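Local structure of flavin-containing monooxygenase (Allium sativum, 6WPU) at residues A38-R43 and L349-I354; L319-F324 and D402-N407; I362-P365 and E369-E372; E375-Q380 and R389-I394. The protein is a FAD-dependent monooxygenase that probably oxygenates the sulfur of S-allyl-L-cysteine in garlic, giving the S-oxide. One frame throughout, in Å; residues are numbered along the deposited sequence.

Contact 1. Residues A38-R43 and L349-I354; sequences ARELRR and LQSKWI. With SO4 (sulfate ion), chain C.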
# COMPACT_ATOMS: atom_id res chain seq x y z
N ALA A 38 -2.41 -14.43 -8.74
CA ALA A 38 -2.87 -15.80 -8.93
C ALA A 38 -3.69 -15.92 -10.20
O ALA A 38 -3.52 -16.88 -10.97
CB ALA A 38 -3.69 -16.25 -7.72
N ARG A 39 -4.58 -14.96 -10.45
CA ARG A 39 -5.40 -15.00 -11.65
C ARG A 39 -4.53 -14.90 -12.90
O ARG A 39 -4.68 -15.70 -13.84
CB ARG A 39 -6.44 -13.88 -11.63
CG ARG A 39 -7.33 -13.85 -12.86
CD ARG A 39 -8.21 -12.60 -12.85
NE ARG A 39 -7.47 -11.44 -13.33
CZ ARG A 39 -8.02 -10.25 -13.58
NH1 ARG A 39 -9.32 -10.04 -13.38
NH2 ARG A 39 -7.26 -9.26 -14.04
N GLU A 40 -3.60 -13.95 -12.93
CA GLU A 40 -2.82 -13.71 -14.14
C GLU A 40 -1.86 -14.85 -14.43
O GLU A 40 -1.61 -15.16 -15.59
CB GLU A 40 -2.07 -12.38 -14.02
CG GLU A 40 -3.00 -11.16 -13.96
CD GLU A 40 -3.89 -11.04 -15.20
OE1 GLU A 40 -3.36 -11.17 -16.33
OE2 GLU A 40 -5.11 -10.84 -15.05
N LEU A 41 -1.30 -15.49 -13.39
CA LEU A 41 -0.49 -16.67 -13.61
C LEU A 41 -1.33 -17.81 -14.17
O LEU A 41 -0.91 -18.49 -15.11
CB LEU A 41 0.19 -17.10 -12.30
CG LEU A 41 1.30 -16.17 -11.80
CD1 LEU A 41 1.71 -16.48 -10.35
CD2 LEU A 41 2.49 -16.25 -12.72
N ARG A 42 -2.54 -18.02 -13.62
CA ARG A 42 -3.40 -19.08 -14.13
C ARG A 42 -3.79 -18.82 -15.58
O ARG A 42 -3.79 -19.74 -16.41
CB ARG A 42 -4.64 -19.21 -13.24
CG ARG A 42 -5.56 -20.40 -13.62
CD ARG A 42 -6.76 -19.96 -14.46
NE ARG A 42 -7.57 -18.96 -13.77
CZ ARG A 42 -8.34 -18.07 -14.38
NH1 ARG A 42 -8.42 -18.06 -15.72
NH2 ARG A 42 -9.04 -17.18 -13.67
N ARG A 43 -4.12 -17.57 -15.92
CA ARG A 43 -4.54 -17.25 -17.28
C ARG A 43 -3.45 -17.55 -18.29
O ARG A 43 -3.75 -17.84 -19.45
CB ARG A 43 -4.91 -15.78 -17.39
CG ARG A 43 -6.22 -15.43 -16.77
CD ARG A 43 -6.44 -13.94 -16.80
NE ARG A 43 -7.85 -13.65 -16.62
CZ ARG A 43 -8.36 -12.43 -16.52
NH1 ARG A 43 -7.58 -11.36 -16.55
NH2 ARG A 43 -9.67 -12.30 -16.37
N LEU A 349 -1.33 -5.30 -13.93
CA LEU A 349 -0.45 -5.22 -15.09
C LEU A 349 0.93 -5.77 -14.77
O LEU A 349 1.56 -6.41 -15.62
CB LEU A 349 -0.38 -3.78 -15.57
CG LEU A 349 -1.69 -3.29 -16.19
CD1 LEU A 349 -1.66 -1.76 -16.35
CD2 LEU A 349 -1.94 -3.98 -17.55
N GLN A 350 1.42 -5.54 -13.55
CA GLN A 350 2.69 -6.15 -13.15
C GLN A 350 2.63 -7.67 -13.25
O GLN A 350 3.56 -8.30 -13.74
CB GLN A 350 3.05 -5.75 -11.72
CG GLN A 350 3.53 -4.33 -11.57
CD GLN A 350 4.00 -4.06 -10.16
OE1 GLN A 350 3.44 -4.60 -9.21
NE2 GLN A 350 5.05 -3.25 -10.02
N SER A 351 1.56 -8.27 -12.75
CA SER A 351 1.54 -9.72 -12.71
C SER A 351 1.22 -10.29 -14.08
O SER A 351 1.67 -11.39 -14.41
CB SER A 351 0.54 -10.19 -11.65
OG SER A 351 -0.74 -9.65 -11.90
N LYS A 352 0.50 -9.52 -14.91
CA LYS A 352 0.32 -9.88 -16.31
C LYS A 352 1.67 -9.92 -17.02
O LYS A 352 1.94 -10.83 -17.82
CB LYS A 352 -0.63 -8.88 -16.97
CG LYS A 352 -1.33 -9.36 -18.23
CD LYS A 352 -2.24 -8.26 -18.79
CE LYS A 352 -3.44 -7.98 -17.89
NZ LYS A 352 -4.44 -9.11 -17.92
N TRP A 353 2.54 -8.96 -16.73
CA TRP A 353 3.88 -8.94 -17.30
C TRP A 353 4.70 -10.12 -16.80
O TRP A 353 5.34 -10.83 -17.60
CB TRP A 353 4.55 -7.62 -16.93
CG TRP A 353 5.90 -7.39 -17.50
CD1 TRP A 353 6.32 -7.65 -18.78
CD2 TRP A 353 7.03 -6.83 -16.81
NE1 TRP A 353 7.64 -7.30 -18.93
CE2 TRP A 353 8.10 -6.78 -17.74
CE3 TRP A 353 7.24 -6.37 -15.51
CZ2 TRP A 353 9.36 -6.29 -17.40
CZ3 TRP A 353 8.49 -5.88 -15.17
CH2 TRP A 353 9.54 -5.84 -16.12
N ILE A 354 4.69 -10.35 -15.48
CA ILE A 354 5.45 -11.45 -14.90
C ILE A 354 5.03 -12.78 -15.53
O ILE A 354 5.88 -13.59 -15.92
CB ILE A 354 5.28 -11.48 -13.38
CG1 ILE A 354 5.94 -10.27 -12.72
CG2 ILE A 354 5.86 -12.78 -12.79
CD1 ILE A 354 5.49 -10.12 -11.26
S SO4 C . -11.03 -15.82 -16.72
O1 SO4 C . -11.25 -16.42 -15.40
O2 SO4 C . -11.67 -14.50 -16.78
O3 SO4 C . -9.61 -15.70 -16.99
O4 SO4 C . -11.60 -16.70 -17.73

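Contact 2. Residues L319-F324 and D402-N407; sequences LYKHVF and DDWLAN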
# COMPACT_ATOMS: atom_id res chain seq x y z
N LEU A 319 15.78 -3.51 -8.34
CA LEU A 319 14.60 -4.11 -8.96
C LEU A 319 14.37 -3.47 -10.31
O LEU A 319 14.15 -2.25 -10.40
CB LEU A 319 13.35 -3.94 -8.10
CG LEU A 319 13.30 -4.67 -6.75
CD1 LEU A 319 11.94 -4.45 -6.10
CD2 LEU A 319 13.61 -6.15 -6.93
N TYR A 320 14.42 -4.28 -11.36
CA TYR A 320 14.16 -3.79 -12.70
C TYR A 320 12.67 -3.49 -12.82
O TYR A 320 11.83 -4.36 -12.53
CB TYR A 320 14.61 -4.83 -13.73
CG TYR A 320 14.25 -4.49 -15.15
CD1 TYR A 320 14.74 -3.33 -15.76
CD2 TYR A 320 13.42 -5.33 -15.88
CE1 TYR A 320 14.41 -3.02 -17.07
CE2 TYR A 320 13.08 -5.03 -17.19
CZ TYR A 320 13.58 -3.88 -17.78
OH TYR A 320 13.23 -3.61 -19.08
N LYS A 321 12.34 -2.24 -13.19
CA LYS A 321 10.95 -1.78 -13.28
C LYS A 321 10.19 -2.01 -11.98
O LYS A 321 8.97 -2.23 -11.98
CB LYS A 321 10.22 -2.45 -14.46
CG LYS A 321 10.91 -2.27 -15.81
CD LYS A 321 11.16 -0.79 -16.10
CE LYS A 321 11.63 -0.58 -17.53
NZ LYS A 321 12.10 0.81 -17.76
N HIS A 322 10.90 -1.96 -10.84
CA HIS A 322 10.34 -2.14 -9.50
C HIS A 322 9.83 -3.56 -9.25
O HIS A 322 9.08 -3.79 -8.29
CB HIS A 322 9.21 -1.14 -9.19
CG HIS A 322 9.53 0.29 -9.53
ND1 HIS A 322 10.26 1.11 -8.70
CD2 HIS A 322 9.17 1.05 -10.60
CE1 HIS A 322 10.37 2.31 -9.25
NE2 HIS A 322 9.72 2.30 -10.40
N VAL A 323 10.23 -4.53 -10.08
CA VAL A 323 9.62 -5.86 -10.05
C VAL A 323 10.67 -6.96 -9.93
O VAL A 323 10.55 -7.83 -9.06
CB VAL A 323 8.74 -6.06 -11.30
CG1 VAL A 323 8.36 -7.55 -11.48
CG2 VAL A 323 7.48 -5.23 -11.20
N PHE A 324 11.68 -6.95 -10.82
CA PHE A 324 12.58 -8.08 -11.04
C PHE A 324 13.98 -7.80 -10.50
O PHE A 324 14.66 -6.89 -11.02
CB PHE A 324 12.69 -8.39 -12.54
CG PHE A 324 11.52 -9.12 -13.11
CD1 PHE A 324 11.24 -10.43 -12.75
CD2 PHE A 324 10.72 -8.51 -14.08
CE1 PHE A 324 10.17 -11.13 -13.31
CE2 PHE A 324 9.65 -9.20 -14.65
CZ PHE A 324 9.38 -10.52 -14.26
N ASP A 402 2.20 2.05 -15.87
CA ASP A 402 1.17 1.07 -16.24
C ASP A 402 1.15 0.83 -17.74
O ASP A 402 1.12 -0.31 -18.20
CB ASP A 402 -0.21 1.54 -15.78
CG ASP A 402 -0.41 1.44 -14.28
OD1 ASP A 402 0.42 0.82 -13.57
OD2 ASP A 402 -1.42 1.99 -13.81
N ASP A 403 1.16 1.91 -18.53
CA ASP A 403 1.09 1.75 -19.98
C ASP A 403 2.31 1.03 -20.52
O ASP A 403 2.21 0.24 -21.47
CB ASP A 403 0.92 3.11 -20.67
CG ASP A 403 -0.49 3.65 -20.57
OD1 ASP A 403 -1.40 2.88 -20.19
OD2 ASP A 403 -0.70 4.85 -20.86
N TRP A 404 3.50 1.30 -19.95
CA TRP A 404 4.68 0.54 -20.35
C TRP A 404 4.47 -0.95 -20.11
O TRP A 404 4.80 -1.78 -20.97
CB TRP A 404 5.92 1.04 -19.60
CG TRP A 404 7.17 0.37 -20.08
CD1 TRP A 404 7.99 0.78 -21.08
CD2 TRP A 404 7.73 -0.87 -19.59
NE1 TRP A 404 9.03 -0.11 -21.25
CE2 TRP A 404 8.89 -1.13 -20.35
CE3 TRP A 404 7.36 -1.77 -18.59
CZ2 TRP A 404 9.69 -2.25 -20.14
CZ3 TRP A 404 8.15 -2.89 -18.38
CH2 TRP A 404 9.31 -3.12 -19.15
N LEU A 405 3.91 -1.31 -18.96
CA LEU A 405 3.61 -2.71 -18.69
C LEU A 405 2.57 -3.23 -19.69
O LEU A 405 2.73 -4.32 -20.24
CB LEU A 405 3.11 -2.87 -17.25
CG LEU A 405 4.13 -2.67 -16.13
CD1 LEU A 405 3.44 -2.60 -14.76
CD2 LEU A 405 5.16 -3.77 -16.15
N ALA A 406 1.51 -2.45 -19.93
CA ALA A 406 0.49 -2.88 -20.89
C ALA A 406 1.09 -3.12 -22.27
O ALA A 406 0.75 -4.10 -22.95
CB ALA A 406 -0.63 -1.85 -20.96
N ASN A 407 1.98 -2.24 -22.71
CA ASN A 407 2.59 -2.44 -24.01
C ASN A 407 3.50 -3.66 -24.03
O ASN A 407 3.59 -4.34 -25.06
CB ASN A 407 3.36 -1.19 -24.44
CG ASN A 407 3.79 -1.26 -25.89
OD1 ASN A 407 3.01 -0.98 -26.79
ND2 ASN A 407 5.04 -1.67 -26.12

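Contact 3. Residues I362-P365 and E369-E372; sequences ISLP and EMME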
# COMPACT_ATOMS: atom_id res chain seq x y z
N ILE A 362 6.90 -13.33 -23.70
CA ILE A 362 7.71 -12.14 -23.92
C ILE A 362 9.04 -12.33 -23.21
O ILE A 362 9.20 -13.21 -22.37
CB ILE A 362 7.01 -10.84 -23.44
CG1 ILE A 362 6.83 -10.83 -21.93
CG2 ILE A 362 5.65 -10.63 -24.13
CD1 ILE A 362 6.11 -9.59 -21.47
N SER A 363 9.99 -11.48 -23.56
CA SER A 363 11.35 -11.60 -23.06
C SER A 363 11.69 -10.43 -22.14
O SER A 363 11.10 -9.36 -22.21
CB SER A 363 12.34 -11.65 -24.23
OG SER A 363 13.63 -12.03 -23.78
N LEU A 364 12.65 -10.68 -21.25
CA LEU A 364 13.33 -9.66 -20.46
C LEU A 364 14.65 -9.30 -21.13
O LEU A 364 15.16 -10.06 -21.95
CB LEU A 364 13.57 -10.17 -19.04
CG LEU A 364 12.37 -10.25 -18.11
CD1 LEU A 364 12.73 -10.93 -16.78
CD2 LEU A 364 11.80 -8.85 -17.86
N PRO A 365 15.24 -8.13 -20.82
CA PRO A 365 16.60 -7.86 -21.31
C PRO A 365 17.60 -8.80 -20.66
O PRO A 365 17.23 -9.58 -19.78
CB PRO A 365 16.85 -6.40 -20.89
CG PRO A 365 15.53 -5.85 -20.51
CD PRO A 365 14.73 -7.02 -20.00
N GLU A 369 21.78 -5.71 -18.91
CA GLU A 369 20.94 -4.60 -19.35
C GLU A 369 19.94 -4.21 -18.28
O GLU A 369 19.71 -3.01 -18.04
CB GLU A 369 20.22 -4.97 -20.64
CG GLU A 369 21.07 -4.75 -21.89
CD GLU A 369 20.71 -5.71 -23.01
OE1 GLU A 369 19.89 -6.63 -22.79
OE2 GLU A 369 21.27 -5.55 -24.11
N MET A 370 19.34 -5.19 -17.61
CA MET A 370 18.45 -4.86 -16.50
C MET A 370 19.20 -4.12 -15.41
O MET A 370 18.70 -3.12 -14.87
CB MET A 370 17.80 -6.13 -15.94
CG MET A 370 16.72 -6.70 -16.84
SD MET A 370 15.81 -8.02 -16.02
CE MET A 370 16.93 -9.41 -16.29
N MET A 371 20.41 -4.57 -15.08
CA MET A 371 21.17 -3.92 -14.03
C MET A 371 21.59 -2.51 -14.44
O MET A 371 21.57 -1.59 -13.61
CB MET A 371 22.39 -4.77 -13.66
CG MET A 371 23.13 -4.25 -12.45
SD MET A 371 22.11 -4.18 -10.95
CE MET A 371 22.05 -5.93 -10.53
N GLU A 372 21.93 -2.31 -15.71
CA GLU A 372 22.24 -0.97 -16.20
C GLU A 372 21.02 -0.06 -16.14
O GLU A 372 21.14 1.14 -15.85
CB GLU A 372 22.77 -1.03 -17.64
CG GLU A 372 24.14 -1.65 -17.74
CD GLU A 372 24.60 -1.87 -19.18
OE1 GLU A 372 23.75 -1.82 -20.10
OE2 GLU A 372 25.81 -2.10 -19.37

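Contact 4. Residues E375-Q380 and R389-I394; sequences EAYYKQ and RYTHNI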
# COMPACT_ATOMS: atom_id res chain seq x y z
N GLU A 375 20.62 1.12 -12.57
CA GLU A 375 21.67 2.09 -12.26
C GLU A 375 21.39 3.43 -12.92
O GLU A 375 21.62 4.49 -12.32
CB GLU A 375 23.03 1.55 -12.68
CG GLU A 375 23.60 0.54 -11.68
CD GLU A 375 24.69 -0.36 -12.25
OE1 GLU A 375 24.99 -0.28 -13.47
OE2 GLU A 375 25.25 -1.17 -11.47
N ALA A 376 20.88 3.41 -14.16
CA ALA A 376 20.50 4.65 -14.82
C ALA A 376 19.40 5.36 -14.05
O ALA A 376 19.42 6.59 -13.90
CB ALA A 376 20.04 4.37 -16.25
N TYR A 377 18.42 4.60 -13.56
CA TYR A 377 17.35 5.20 -12.78
C TYR A 377 17.89 5.83 -11.50
O TYR A 377 17.54 6.97 -11.16
CB TYR A 377 16.27 4.15 -12.48
CG TYR A 377 15.11 4.68 -11.68
CD1 TYR A 377 14.22 5.60 -12.22
CD2 TYR A 377 14.90 4.26 -10.38
CE1 TYR A 377 13.15 6.09 -11.48
CE2 TYR A 377 13.84 4.74 -9.64
CZ TYR A 377 12.96 5.65 -10.19
OH TYR A 377 11.91 6.10 -9.41
N TYR A 378 18.77 5.12 -10.78
CA TYR A 378 19.34 5.66 -9.54
C TYR A 378 20.11 6.95 -9.80
O TYR A 378 20.12 7.85 -8.95
CB TYR A 378 20.27 4.63 -8.90
CG TYR A 378 19.59 3.42 -8.27
CD1 TYR A 378 18.21 3.37 -8.12
CD2 TYR A 378 20.34 2.35 -7.82
CE1 TYR A 378 17.59 2.26 -7.53
CE2 TYR A 378 19.75 1.25 -7.24
CZ TYR A 378 18.37 1.20 -7.09
OH TYR A 378 17.80 0.10 -6.50
N LYS A 379 20.77 7.04 -10.95
CA LYS A 379 21.56 8.22 -11.26
C LYS A 379 20.69 9.38 -11.69
O LYS A 379 21.02 10.54 -11.39
CB LYS A 379 22.60 7.89 -12.34
CG LYS A 379 23.94 7.45 -11.77
CD LYS A 379 24.83 6.84 -12.85
CE LYS A 379 26.06 6.17 -12.25
NZ LYS A 379 26.22 4.77 -12.75
N GLN A 380 19.57 9.11 -12.38
CA GLN A 380 18.58 10.16 -12.63
C GLN A 380 18.05 10.73 -11.31
O GLN A 380 17.97 11.96 -11.15
CB GLN A 380 17.41 9.61 -13.44
CG GLN A 380 17.66 9.43 -14.91
CD GLN A 380 16.54 8.64 -15.54
OE1 GLN A 380 16.72 7.49 -15.94
NE2 GLN A 380 15.36 9.24 -15.61
N ARG A 389 14.59 7.38 -0.34
CA ARG A 389 13.34 6.81 0.13
C ARG A 389 12.18 7.02 -0.83
O ARG A 389 11.12 6.43 -0.63
CB ARG A 389 12.99 7.38 1.52
CG ARG A 389 12.62 8.85 1.57
CD ARG A 389 12.40 9.31 3.03
NE ARG A 389 12.11 10.74 3.15
CZ ARG A 389 13.01 11.70 3.02
NH1 ARG A 389 14.28 11.40 2.76
NH2 ARG A 389 12.65 12.98 3.14
N TYR A 390 12.36 7.82 -1.89
CA TYR A 390 11.34 7.99 -2.92
C TYR A 390 11.57 7.09 -4.13
O TYR A 390 10.94 7.32 -5.18
CB TYR A 390 11.26 9.45 -3.35
CG TYR A 390 10.88 10.39 -2.23
CD1 TYR A 390 9.69 10.22 -1.53
CD2 TYR A 390 11.72 11.42 -1.85
CE1 TYR A 390 9.36 11.07 -0.49
CE2 TYR A 390 11.38 12.27 -0.81
CZ TYR A 390 10.21 12.09 -0.14
OH TYR A 390 9.90 12.94 0.89
N THR A 391 12.45 6.09 -4.03
CA THR A 391 12.80 5.29 -5.20
C THR A 391 11.57 4.68 -5.86
O THR A 391 11.47 4.63 -7.10
CB THR A 391 13.79 4.18 -4.82
OG1 THR A 391 15.03 4.76 -4.38
CG2 THR A 391 14.09 3.26 -6.03
N HIS A 392 10.61 4.21 -5.06
CA HIS A 392 9.45 3.50 -5.59
C HIS A 392 8.21 4.36 -5.61
O HIS A 392 7.11 3.86 -5.88
CB HIS A 392 9.21 2.23 -4.78
CG HIS A 392 10.42 1.37 -4.68
ND1 HIS A 392 11.04 0.83 -5.78
CD2 HIS A 392 11.17 1.00 -3.61
CE1 HIS A 392 12.10 0.14 -5.40
NE2 HIS A 392 12.20 0.24 -4.08
N ASN A 393 8.35 5.66 -5.32
CA ASN A 393 7.28 6.63 -5.46
C ASN A 393 7.14 6.98 -6.93
O ASN A 393 8.06 7.57 -7.51
CB ASN A 393 7.60 7.87 -4.62
CG ASN A 393 6.50 8.91 -4.65
OD1 ASN A 393 5.80 9.09 -5.65
ND2 ASN A 393 6.36 9.63 -3.55
N ILE A 394 6.02 6.63 -7.55
CA ILE A 394 5.84 6.92 -8.97
C ILE A 394 4.52 7.65 -9.21
O ILE A 394 3.92 7.52 -10.28
CB ILE A 394 5.95 5.63 -9.83
CG1 ILE A 394 4.82 4.65 -9.54
CG2 ILE A 394 7.27 4.90 -9.57
CD1 ILE A 394 4.90 3.38 -10.40

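Contact 1. Residues A38-R43 and L349-I354
Glu40 and Lys352 join two helices through a salt bridge, with Lys352 NZ 2.8 Å from Glu40 OE1. The ammonium comes from above the carboxylate plane, 43° out of it, because the lysine chain bends at its last two torsions and folds back over the acid; Lys352 CG also lies 3.3 Å from Glu40 OE1. Glu40 curls too: CG sits beside the backbone N (chi1 -65°) and a second bend follows, which turns the carboxylate toward the arginines of its own helix. Arg39 grips Glu40 OE2 side-on, its NE at 3.0 Å and its NH2 on opposite faces of the carboxylate plane, and Arg43 NH1 adds a weak bond to the same oxygen. Three cations thus share one buried acid, which probably keeps it ionised. Next to this network the small Ser351 lets the helices come close, its OG 3.4 Å from Glu40 CG while hydrogen-bonded to Cys347 O. Farther out, Arg42 and Arg43 hold a sulfate, probably from the crystallisation liquor; Arg43 NE meets its O3 at 2.7 Å, nearly straight. Asp102 takes a second salt bridge from both Arg39 and Arg43. The axes of segments 38-43 and 349-354 pass 8.4 Å apart, crossing at -31°, and helix 32-43, which follows strand 24-28 in what is probably a Rossmann-type FAD-binding unit, packs Leu41 on that strand while helix 343-358 lies alongside.

Contact 2. Residues L319-F324 and D402-N407
Lys321 CG stands beside its backbone N (chi1 -56°), and a second bend at chi2 (-54°) carries the otherwise extended chain across the indole of Trp404. The tryptophan swings out from its helix with CG anti to the backbone N, presenting the six-membered ring to the loop. Lysine and indole cross at about a right angle. Lys321 CE lies over one face, 3.9 Å from the centroid of the Trp404 six-membered ring, in a CH-pi contact, and Lys321 CG is 3.8 Å from Trp404 CZ3. Lys321 NZ follows over the same face at 4.8 Å from the centroid of that ring, a cation-pi contact at fairly long range; it also has a long, weak ion pair with Asp373. Lysine suits this partly exposed place because its methylenes can cover an aromatic ring while the ammonium stays within range of an acid. The backbone supplies the platform: Leu319 to His322 form a type II turn, and Val323 and Phe324 both face Tyr320 in a classic beta bulge, with Tyr320 O accepting from both amides. This loop links strand 315-317 to strand 332-334, while Trp404 belongs to helix 398-409. Tyr320 also packs on the lysine, with Lys321 CG 3.6 Å above the centre of its ring. The phenol then runs on to the indole, bringing Tyr320 OH to 3.9 Å from Trp404 CZ2. Beside the rim of Trp404, near CH2, Trp353 of helix 343-358 meets it edge-to-face and does the same with Phe324, while Tyr401 OH is hydrogen-bonded to Lys321 O.

Contact 3. Residues I362-P365 and E369-E372
Pro365 and Met370 lie across each other at about a right angle, the thioether chain passing one side of the pyrrolidine ring. Met370 CG rests 3.7 Å from Pro365 CD and slightly farther from CG of the same ring. A bend about the CG-SD bond of the methionine (chi3 -82°) brings Met370 CE to 3.5 Å from Pro365 O, so that one flexible side chain follows both the ring and the carbonyl of the proline. Methionine suits such a place, since an unbranched thioether can fit a surface of uneven shape. Leu364 meets the same side chain from the preceding residue, but more loosely, with CD1 4.3 Å from Met370 SD. On the helix's outer side Glu369 takes a different course. Its CB packs 3.7 Å from Pro365 CB, and CG stands beside the backbone N (chi1 -83°), which aims the extended chain back along the helix toward the proline and sets Glu369 OE1 3.6 Å from Pro365 CB. The acid's polar partner is the backbone: OE1 accepts from Thr366 N, at the start of the helix. Proline has no amide hydrogen to offer and a rigid ring to pack against, which fits a residue just ahead of a helix. Tyr320 touches both Pro365 and Met370, and Leu364 leans on Trp353 and Val357 of helix 343-358. The apolar contact between Pro365, just before Thr366, and Met370 in the first turn is consistent with a hydrophobic staple at the start of helix 367-383, reached from helix 343-358.

Contact 4. Residues E375-Q380 and R389-I394
Tyr390 to Asn393 make a type I turn, closed by Asn393 N to Tyr390 O, and this turn presents the carbonyl of Thr391 to helix 375-380, Tyr378 and Thr391 being nearest with CA atoms 7.9 Å apart. Tyr377 takes up that carbonyl: its OH donates to Thr391 O at 2.8 Å, with a C=O...O angle of 143° and the donor tilted 24° from the carbonyl plane. The oxygen lies at the edge of the phenol, near the ring plane. With CG anti to its backbone N (chi1 180°), Tyr377 reaches straight out from the helix, and tyrosine has the length to span the gap and still end in a donor. The methyl of Thr391 touches both tyrosines, CG2 lying 3.9 Å from Tyr377 CE2 and equally far from Tyr378 CE1. Threonine suits this buried place by serving both needs, since its other branch, OG1, is hydrogen-bonded to Lys388 O and Arg315 NE. Arg315 also makes a cation-pi contact with Tyr378. The turn lies, along the chain, between helices 367-383 and 398-409, and His392, bonded to Val316 N and probably to His322, ties it to strand 315-317 and the loop beyond.

None of the four is wholly core: each mixes buried and more exposed residues, and contact 3 lies farthest out, its centre about 26 Å from the centre of the chain. Helix 343-358 ties contact 1 to its neighbours through Trp353, which packs on Leu405 of contact 2 and on Ile362 of contact 3. Contacts 3 and 4 use the same helix, 367-383, at successive places, and loop 319-324 of contact 2 touches both, with Phe324 against Leu364 and His322 against Ile394. The chemistry shifts accordingly: charge pairing between helices in contact 1, cation-pi and CH-pi in contact 2, apolar packing in contact 3, and a single phenol-carbonyl bond in contact 4.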